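Local atomic coordinates of protein-L-isoaspartate O-methyltransferase beta-aspartate methyltransferase (Plasmodium falciparum, PDB entry 2PBF), a protein that probably repairs damaged proteins by transferring the methyl group of S-adenosyl-L-methionine to the carboxylate of L-isoaspartyl residues. Residues G114-V118 / K119-N123; S125-N128 / I129-K133; H146-I149 / Y150-N153; L175-I178 / L179-L182. All coordinates share one frame; numbering follows the deposited sequence.

Overall arrangement
The four contacts follow one another along the Rossmann-like methyltransferase fold. Contacts 1 and 3 both touch the bound S-adenosyl-L-homocysteine, and their centres are 11 Å apart. Contact 1 binds the ribose hydroxyls and lays R117 against the adenine; contact 3 binds the adenine through N6 and N1. A probable backbone hydrogen bond joins them, from K147 N to E116 O at 2.8 Å. Contact 2 continues helix 119-132 directly after contact 1, with centres 13 Å apart. Contact 4 lies 12 Å from contact 3, centre to centre, and packs on it through I178 CD1, 3.5 Å from V152 CB. Contacts 2 and 4 are on opposite sides of the chain's centre, 29 Å apart between centres.

Contact 1: residues G114-V118 / K119-N123; sequences GLERV and KDLVN. With SAH (S-adenosyl-L-homocysteine), chain C.
V118 and V122 meet at the first turn of helix 119-132. V122 N donates to V118 O at 2.9 Å with an N-H...O angle of 169°. V118 holds the N-cap position. L121 N adds a weak bond to the same oxygen. The tight part of the contact faces the ligand. L121 CD1 packs on V118 CB at 3.8 Å, while L121 CB comes within 3.7 Å of E116 OE2. E116 CG is anti to the backbone N (chi1 169°), and the chain bends at chi2. This brings the carboxylate to the ribose of S-adenosyl-L-homocysteine. O3' donates to E116 OE1 at 2.8 Å. O2' donates to E116 OE2, though the modelled 2.4 Å is very short and its exact value is doubtful. V118 N also donates to E116 OE2 at 3.0 Å, from the anti side but well out of the carboxylate plane. G90 N is a second partner of OE1. An acidic residue at the end of the second strand of the sheet, here 111-116, holding both ribose hydroxyls, is characteristic of class I methyltransferases. The other side is loose. K119 is exposed and touches H146. D120 is exposed too, and its OD2 bonds H57. The turn links strand 111-116 to helix 119-132. Strand 142-146 lies alongside, where its I145 meets L115 and its H146 meets V122.

Contact 2: residues S125-N128 / I129-K133; sequences SLEN and IKRDK
R131 folds back over N128 and E127, one turn earlier in helix 119-132. This helix is the crossover of the beta-alpha-beta unit formed with strands 111-116 and 142-146 of the Rossmann-like fold. R131 CB starts 3.9 Å from E127 O. CG is close to N128 O. The chain then bends at chi3 (48°), which returns the guanidinium towards the preceding turn. CZ lies beneath E127 O, which stands 4.0 Å from the guanidinium plane, above the middle of the group. That oxygen is also the backbone acceptor of R131 N. R131 NH1 donates to N128 OD1 at 3.2 Å, and the oxygen is 21° out of the guanidinium plane. The amide and guanidinium planes are 60° apart, although the side chains run side by side. K41 O is a weak further partner of NH1. NH2 donates to a water at 2.7 Å, and this water donates to N128 OD1. N128 OD1 therefore accepts two bonds, from R131 NH1 and the water. N128 ND2 donates to S91 O, which also fixes the amide. Another flank of the helix carries I129, which packs on F142 and I144 of strand 142-146. At the helix end K133 NZ forms a salt bridge with D132 OD2 at 2.9 Å. D132 OD2 also bonds Y42 OH, and K133 NZ bonds Q36 O. E127 OE2 approaches R131 NH2 to 4.2 Å, too far for a salt bridge.

Contact 3: residues H146-I149 / Y150-N153; sequences HKNI and YQVN. With SAH (S-adenosyl-L-homocysteine), chain C.
N148 turns its side chain back onto Y150 and forms an Asx turn. Its CG is anti to the backbone N (chi1 -173°), which places OD1 for two bonds. Y150 N donates to N148 OD1 at 2.8 Å with an N-H...O angle of 165°. The adenine N6 of S-adenosyl-L-homocysteine donates to N148 OD1, also at 2.8 Å, with a more bent angle of 137°. I149 N completes the reading of the adenine by donating to N1 at 3.1 Å. This pair of bonds matches the donor and acceptor pattern of adenine. The Y150 ring presents its edge to N148 OD1, while I149 CG2 lies over one face. Q151 N bonds N148 O, closing a beta turn over the same residues, and Q151 NE2 rests on N148 CB at 3.4 Å. K147 crosses V152, with K147 CE 3.7 Å from V152 CG2. K147 NZ has a salt bridge to E156. A water donates to both I149 O and V152 O. The loop runs between strand 142-146 and helix 154-160. L115 of strand 111-116 packs against K147 and I149, and helix 177-182 meets I149 and V152.

Contact 4: residues L175-I178 / L179-L182; sequences LPEI and LVDL
P176 and L179 meet at the start of helix 177-182, the short crossover between strands 163-168 and 187-195 of the Rossmann-like fold. P176 sits at the N-cap position. Its carbonyl oxygen receives two weak bonds, from L179 N at 3.1 Å and from V180 N at 3.4 Å. The next two bonds are shorter. D181 N donates to E177 O at 2.8 Å. L182 N donates to I178 O at 2.7 Å. The last turn also has partners elsewhere. K206 NZ donates to V180 O, and L182 is backbone-bonded to F163. D181 OD2 has a salt bridge to K157 NZ. This probably eases the like charge of E177, whose OE2 is 3.8 Å from D181 OD1. The bend at chi2 (48°) folds the E177 carboxylate back against V180, and E177 OE2 is 3.3 Å from V180 CG1. The remaining contacts are apolar. P176 CG rests on L179 CD1 and crosses it at a slant. L179 is buried and faces the sheet, touching I166 and V168 of one strand and L189 and I191 of the other. I178 and L182 lie alongside each other, I178 CG1 on L182 CG. L175 crosses V180 at about a right angle, and the packing is tight there. L175 CD1 lies 3.4 Å from V180 CG2, closer than normal van der Waals contact.

Contact 1: residues G114-V118 / K119-N123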
# COMPACT_ATOMS: atom_id res chain seq x y z
N GLY A 114 -1.27 8.30 1.14
CA GLY A 114 0.02 7.64 1.32
C GLY A 114 0.87 8.40 2.32
O GLY A 114 1.00 9.61 2.23
N LEU A 115 1.42 7.71 3.30
CA LEU A 115 2.40 8.32 4.21
C LEU A 115 3.77 7.75 3.93
O LEU A 115 3.95 6.53 3.87
CB LEU A 115 2.04 8.03 5.67
CG LEU A 115 1.21 9.01 6.51
CD1 LEU A 115 -0.01 9.61 5.78
CD2 LEU A 115 0.78 8.30 7.79
N GLU A 116 4.75 8.64 3.78
CA GLU A 116 6.12 8.25 3.51
C GLU A 116 7.10 9.07 4.36
O GLU A 116 7.10 10.31 4.33
CB GLU A 116 6.41 8.37 2.01
CG GLU A 116 7.87 8.24 1.67
CD GLU A 116 8.45 6.90 2.10
OE1 GLU A 116 7.75 5.87 2.01
OE2 GLU A 116 9.59 6.87 2.56
N ARG A 117 7.94 8.37 5.13
CA ARG A 117 8.86 9.02 6.06
C ARG A 117 9.99 9.77 5.38
O ARG A 117 10.49 10.77 5.91
CB ARG A 117 9.40 8.05 7.11
CG ARG A 117 10.66 7.28 6.77
CD ARG A 117 11.12 6.39 7.97
NE ARG A 117 12.09 7.05 8.84
CZ ARG A 117 13.37 7.30 8.51
NH1 ARG A 117 14.16 7.90 9.40
NH2 ARG A 117 13.87 6.94 7.32
N VAL A 118 10.36 9.31 4.18
CA VAL A 118 11.51 9.86 3.44
C VAL A 118 11.05 10.78 2.33
O VAL A 118 10.28 10.39 1.44
CB VAL A 118 12.44 8.73 2.88
CG1 VAL A 118 13.73 9.31 2.36
CG2 VAL A 118 12.73 7.68 3.93
N LYS A 119 11.59 12.00 2.36
CA LYS A 119 11.11 13.09 1.53
C LYS A 119 11.44 12.86 0.07
O LYS A 119 10.63 13.16 -0.80
CB LYS A 119 11.74 14.41 2.02
CG LYS A 119 11.40 15.62 1.19
CD LYS A 119 9.95 16.01 1.32
CE LYS A 119 9.64 17.28 0.53
NZ LYS A 119 8.19 17.64 0.69
N ASP A 120 12.64 12.35 -0.20
CA ASP A 120 13.03 11.97 -1.54
C ASP A 120 12.09 10.95 -2.14
O ASP A 120 11.88 10.95 -3.35
CB ASP A 120 14.43 11.37 -1.54
CG ASP A 120 15.50 12.41 -1.50
OD1 ASP A 120 15.25 13.55 -1.95
OD2 ASP A 120 16.59 12.08 -1.01
N LEU A 121 11.59 10.04 -1.31
CA LEU A 121 10.62 9.06 -1.78
C LEU A 121 9.23 9.67 -1.98
O LEU A 121 8.57 9.35 -2.99
CB LEU A 121 10.61 7.80 -0.91
CG LEU A 121 11.83 6.95 -1.31
CD1 LEU A 121 12.48 6.33 -0.12
CD2 LEU A 121 11.46 5.93 -2.36
N VAL A 122 8.79 10.54 -1.07
CA VAL A 122 7.64 11.42 -1.36
C VAL A 122 7.80 12.04 -2.77
O VAL A 122 6.97 11.81 -3.66
CB VAL A 122 7.46 12.57 -0.34
CG1 VAL A 122 6.27 13.44 -0.73
CG2 VAL A 122 7.29 12.02 1.07
N ASN A 123 8.87 12.80 -2.99
CA ASN A 123 9.05 13.42 -4.29
C ASN A 123 9.17 12.44 -5.44
O ASN A 123 8.75 12.74 -6.55
CB ASN A 123 10.21 14.43 -4.30
CG ASN A 123 10.13 15.42 -3.15
OD1 ASN A 123 9.10 16.08 -2.95
ND2 ASN A 123 11.20 15.52 -2.37
N SAH C . 4.65 0.14 -0.96
CA SAH C . 6.04 0.60 -1.22
CB SAH C . 6.96 -0.04 -0.22
CG SAH C . 8.26 0.76 -0.17
SD SAH C . 9.42 0.07 1.01
C SAH C . 6.51 0.34 -2.65
O SAH C . 6.29 -0.77 -3.16
OXT SAH C . 7.10 1.22 -3.32
C5' SAH C . 8.63 0.73 2.51
C4' SAH C . 8.60 2.25 2.63
O4' SAH C . 8.26 2.54 3.96
C3' SAH C . 9.90 3.00 2.35
O3' SAH C . 9.68 3.92 1.29
C2' SAH C . 10.23 3.69 3.66
O2' SAH C . 10.79 4.97 3.47
C1' SAH C . 8.86 3.78 4.31
N9 SAH C . 8.85 3.86 5.79
C8 SAH C . 9.68 3.19 6.64
N7 SAH C . 9.31 3.49 7.91
C5 SAH C . 8.27 4.35 7.88
C6 SAH C . 7.53 4.99 8.89
N6 SAH C . 7.79 4.82 10.18
N1 SAH C . 6.48 5.80 8.54
C2 SAH C . 6.19 6.01 7.21
N3 SAH C . 6.94 5.39 6.24
C4 SAH C . 7.96 4.57 6.56

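Contact 2: residues S125-N128 / I129-K133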
# COMPACT_ATOMS: atom_id res chain seq x y z
N SER A 125 7.67 9.42 -5.62
CA SER A 125 6.31 8.92 -5.88
C SER A 125 5.47 9.99 -6.60
O SER A 125 4.74 9.66 -7.52
CB SER A 125 5.62 8.48 -4.59
OG SER A 125 5.34 9.56 -3.72
N LEU A 126 5.61 11.26 -6.19
CA LEU A 126 4.82 12.34 -6.80
C LEU A 126 5.19 12.55 -8.26
O LEU A 126 4.33 12.88 -9.09
CB LEU A 126 4.88 13.65 -5.98
CG LEU A 126 4.45 13.63 -4.51
CD1 LEU A 126 4.90 14.87 -3.78
CD2 LEU A 126 2.96 13.45 -4.34
N GLU A 127 6.45 12.30 -8.60
CA GLU A 127 6.92 12.39 -9.99
C GLU A 127 6.39 11.23 -10.84
O GLU A 127 6.05 11.42 -11.99
CB GLU A 127 8.45 12.42 -10.03
CG GLU A 127 9.02 13.81 -10.23
CD GLU A 127 8.75 14.37 -11.63
OE1 GLU A 127 7.79 15.17 -11.78
OE2 GLU A 127 9.47 14.01 -12.59
N ASN A 128 6.35 10.04 -10.25
CA ASN A 128 5.81 8.84 -10.86
C ASN A 128 4.35 9.06 -11.21
O ASN A 128 3.90 8.68 -12.28
CB ASN A 128 5.91 7.67 -9.87
CG ASN A 128 7.34 7.17 -9.68
OD1 ASN A 128 8.27 7.52 -10.42
ND2 ASN A 128 7.52 6.33 -8.68
N ILE A 129 3.61 9.67 -10.28
CA ILE A 129 2.17 9.84 -10.46
C ILE A 129 1.86 10.91 -11.50
O ILE A 129 0.96 10.74 -12.32
CB ILE A 129 1.44 10.10 -9.11
CG1 ILE A 129 1.66 8.90 -8.17
CG2 ILE A 129 -0.06 10.33 -9.38
CD1 ILE A 129 1.56 9.21 -6.68
N LYS A 130 2.64 12.00 -11.48
CA LYS A 130 2.56 13.00 -12.53
C LYS A 130 2.69 12.36 -13.92
O LYS A 130 1.86 12.63 -14.78
CB LYS A 130 3.61 14.11 -12.35
CG LYS A 130 3.46 14.94 -11.08
CD LYS A 130 3.82 16.44 -11.28
CE LYS A 130 3.22 17.31 -10.14
NZ LYS A 130 3.74 18.72 -10.09
N ARG A 131 3.69 11.52 -14.14
CA ARG A 131 3.89 10.90 -15.46
C ARG A 131 2.85 9.84 -15.81
O ARG A 131 2.54 9.64 -16.99
CB ARG A 131 5.32 10.37 -15.64
CG ARG A 131 5.54 8.85 -15.58
CD ARG A 131 6.98 8.49 -16.05
NE ARG A 131 7.98 9.35 -15.38
CZ ARG A 131 8.52 9.09 -14.20
NH1 ARG A 131 8.20 7.98 -13.55
NH2 ARG A 131 9.39 9.94 -13.66
N ASP A 132 2.30 9.19 -14.78
CA ASP A 132 1.32 8.13 -15.00
C ASP A 132 -0.12 8.67 -15.06
O ASP A 132 -0.81 8.50 -16.07
CB ASP A 132 1.45 7.05 -13.92
CG ASP A 132 0.55 5.84 -14.19
OD1 ASP A 132 0.36 5.45 -15.37
OD2 ASP A 132 0.05 5.27 -13.19
N LYS A 133 -0.56 9.30 -13.97
CA LYS A 133 -1.94 9.75 -13.80
C LYS A 133 -1.96 11.12 -13.12
O LYS A 133 -2.29 11.21 -11.92
CB LYS A 133 -2.71 8.74 -12.94
CG LYS A 133 -2.96 7.41 -13.61
CD LYS A 133 -3.30 6.34 -12.61
CE LYS A 133 -3.73 5.06 -13.31
NZ LYS A 133 -2.62 4.37 -14.03
O HOH W 1 10.27 9.51 -11.11

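Contact 3: residues H146-I149 / Y150-N153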
# COMPACT_ATOMS: atom_id res chain seq x y z
N HIS A 146 4.54 13.55 3.34
CA HIS A 146 5.80 13.30 4.05
C HIS A 146 5.57 13.18 5.55
O HIS A 146 5.40 14.17 6.24
CB HIS A 146 6.81 14.40 3.73
CG HIS A 146 8.15 14.20 4.38
ND1 HIS A 146 9.00 15.24 4.64
CD2 HIS A 146 8.76 13.08 4.83
CE1 HIS A 146 10.10 14.78 5.22
NE2 HIS A 146 9.98 13.47 5.35
N LYS A 147 5.58 11.95 6.06
CA LYS A 147 5.20 11.69 7.44
C LYS A 147 5.65 10.32 7.92
O LYS A 147 5.50 9.32 7.23
CB LYS A 147 3.68 11.79 7.60
CG LYS A 147 3.15 11.62 9.04
CD LYS A 147 2.88 13.00 9.62
CE LYS A 147 3.19 13.08 11.10
NZ LYS A 147 2.72 14.40 11.62
N ASN A 148 6.17 10.28 9.14
CA ASN A 148 6.42 9.05 9.84
C ASN A 148 5.18 8.70 10.67
O ASN A 148 4.68 9.53 11.41
CB ASN A 148 7.62 9.20 10.78
CG ASN A 148 8.03 7.89 11.41
OD1 ASN A 148 7.19 7.06 11.80
ND2 ASN A 148 9.34 7.69 11.51
N ILE A 149 4.72 7.46 10.53
CA ILE A 149 3.49 7.01 11.16
C ILE A 149 3.57 7.09 12.69
O ILE A 149 2.55 7.21 13.38
CB ILE A 149 3.12 5.58 10.67
CG1 ILE A 149 1.74 5.15 11.19
CG2 ILE A 149 4.19 4.55 11.07
CD1 ILE A 149 0.58 5.99 10.71
N TYR A 150 4.80 7.02 13.20
CA TYR A 150 5.09 7.01 14.64
C TYR A 150 5.14 8.43 15.21
O TYR A 150 5.33 8.61 16.41
CB TYR A 150 6.43 6.31 14.91
CG TYR A 150 6.40 4.79 14.81
CD1 TYR A 150 5.70 4.03 15.74
CD2 TYR A 150 7.10 4.13 13.81
CE1 TYR A 150 5.67 2.63 15.66
CE2 TYR A 150 7.10 2.74 13.72
CZ TYR A 150 6.39 2.00 14.65
OH TYR A 150 6.40 0.63 14.56
N GLN A 151 5.01 9.43 14.34
CA GLN A 151 5.05 10.83 14.76
C GLN A 151 3.72 11.53 14.53
O GLN A 151 3.67 12.72 14.26
CB GLN A 151 6.19 11.55 14.06
CG GLN A 151 7.54 10.94 14.39
CD GLN A 151 8.68 11.81 13.91
OE1 GLN A 151 9.27 12.56 14.69
NE2 GLN A 151 9.00 11.71 12.62
N VAL A 152 2.64 10.77 14.67
CA VAL A 152 1.29 11.26 14.46
C VAL A 152 0.64 11.45 15.83
O VAL A 152 0.23 10.48 16.48
CB VAL A 152 0.47 10.29 13.53
CG1 VAL A 152 -1.01 10.67 13.48
CG2 VAL A 152 1.05 10.27 12.11
N ASN A 153 0.57 12.71 16.26
CA ASN A 153 0.01 13.07 17.56
C ASN A 153 -1.51 12.95 17.63
O ASN A 153 -2.17 12.60 16.63
CB ASN A 153 0.46 14.48 17.95
CG ASN A 153 0.02 15.53 16.95
OD1 ASN A 153 -1.16 15.65 16.64
ND2 ASN A 153 0.97 16.30 16.45
N SAH C . 4.65 0.14 -0.96
CA SAH C . 6.04 0.60 -1.22
CB SAH C . 6.96 -0.04 -0.22
CG SAH C . 8.26 0.76 -0.17
SD SAH C . 9.42 0.07 1.01
C SAH C . 6.51 0.34 -2.65
O SAH C . 6.29 -0.77 -3.16
OXT SAH C . 7.10 1.22 -3.32
C5' SAH C . 8.63 0.73 2.51
C4' SAH C . 8.60 2.25 2.63
O4' SAH C . 8.26 2.54 3.96
C3' SAH C . 9.90 3.00 2.35
O3' SAH C . 9.68 3.92 1.29
C2' SAH C . 10.23 3.69 3.66
O2' SAH C . 10.79 4.97 3.47
C1' SAH C . 8.86 3.78 4.31
N9 SAH C . 8.85 3.86 5.79
C8 SAH C . 9.68 3.19 6.64
N7 SAH C . 9.31 3.49 7.91
C5 SAH C . 8.27 4.35 7.88
C6 SAH C . 7.53 4.99 8.89
N6 SAH C . 7.79 4.82 10.18
N1 SAH C . 6.48 5.80 8.54
C2 SAH C . 6.19 6.01 7.21
N3 SAH C . 6.94 5.39 6.24
C4 SAH C . 7.96 4.57 6.56
O HOH W 2 1.74 7.76 16.04

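Contact 4: residues L175-I178 / L179-L182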
# COMPACT_ATOMS: atom_id res chain seq x y z
N LEU A 175 3.18 -4.44 16.64
CA LEU A 175 1.95 -3.86 16.08
C LEU A 175 1.69 -2.45 16.60
O LEU A 175 1.31 -2.30 17.76
CB LEU A 175 0.75 -4.73 16.46
CG LEU A 175 -0.56 -4.74 15.64
CD1 LEU A 175 -1.73 -4.75 16.57
CD2 LEU A 175 -0.68 -3.59 14.63
N PRO A 176 1.88 -1.43 15.74
CA PRO A 176 1.75 -0.09 16.31
C PRO A 176 0.29 0.20 16.66
O PRO A 176 -0.60 -0.03 15.85
CB PRO A 176 2.27 0.82 15.19
CG PRO A 176 2.96 -0.12 14.20
CD PRO A 176 2.18 -1.38 14.30
N GLU A 177 0.07 0.67 17.87
CA GLU A 177 -1.29 0.86 18.40
C GLU A 177 -2.08 1.95 17.67
O GLU A 177 -3.30 1.83 17.51
CB GLU A 177 -1.22 1.09 19.92
CG GLU A 177 -2.54 0.92 20.68
CD GLU A 177 -3.29 -0.37 20.35
OE1 GLU A 177 -2.66 -1.37 19.93
OE2 GLU A 177 -4.54 -0.37 20.49
N ILE A 178 -1.39 2.99 17.19
CA ILE A 178 -1.99 3.96 16.27
C ILE A 178 -2.71 3.31 15.08
O ILE A 178 -3.84 3.69 14.75
CB ILE A 178 -0.98 5.01 15.73
CG1 ILE A 178 -1.69 5.95 14.77
CG2 ILE A 178 0.25 4.36 15.06
CD1 ILE A 178 -1.01 7.25 14.53
N LEU A 179 -2.05 2.34 14.44
CA LEU A 179 -2.66 1.68 13.30
C LEU A 179 -3.92 0.96 13.76
O LEU A 179 -4.93 0.98 13.06
CB LEU A 179 -1.67 0.78 12.54
CG LEU A 179 -0.45 1.53 11.94
CD1 LEU A 179 0.58 0.61 11.34
CD2 LEU A 179 -0.86 2.56 10.91
N VAL A 180 -3.89 0.38 14.96
CA VAL A 180 -5.10 -0.20 15.56
C VAL A 180 -6.18 0.85 15.81
O VAL A 180 -7.38 0.58 15.65
CB VAL A 180 -4.78 -1.00 16.87
CG1 VAL A 180 -6.04 -1.30 17.69
CG2 VAL A 180 -4.07 -2.28 16.53
N ASP A 181 -5.78 2.05 16.21
CA ASP A 181 -6.75 3.12 16.46
C ASP A 181 -7.28 3.78 15.20
O ASP A 181 -8.36 4.35 15.20
CB ASP A 181 -6.16 4.17 17.40
CG ASP A 181 -5.93 3.63 18.80
OD1 ASP A 181 -6.49 2.56 19.14
OD2 ASP A 181 -5.17 4.26 19.55
N LEU A 182 -6.51 3.70 14.13
CA LEU A 182 -6.88 4.31 12.86
C LEU A 182 -7.86 3.42 12.12
O LEU A 182 -8.47 3.83 11.16
CB LEU A 182 -5.64 4.61 12.01
CG LEU A 182 -4.77 5.81 12.40
CD1 LEU A 182 -3.66 5.99 11.39
CD2 LEU A 182 -5.57 7.11 12.53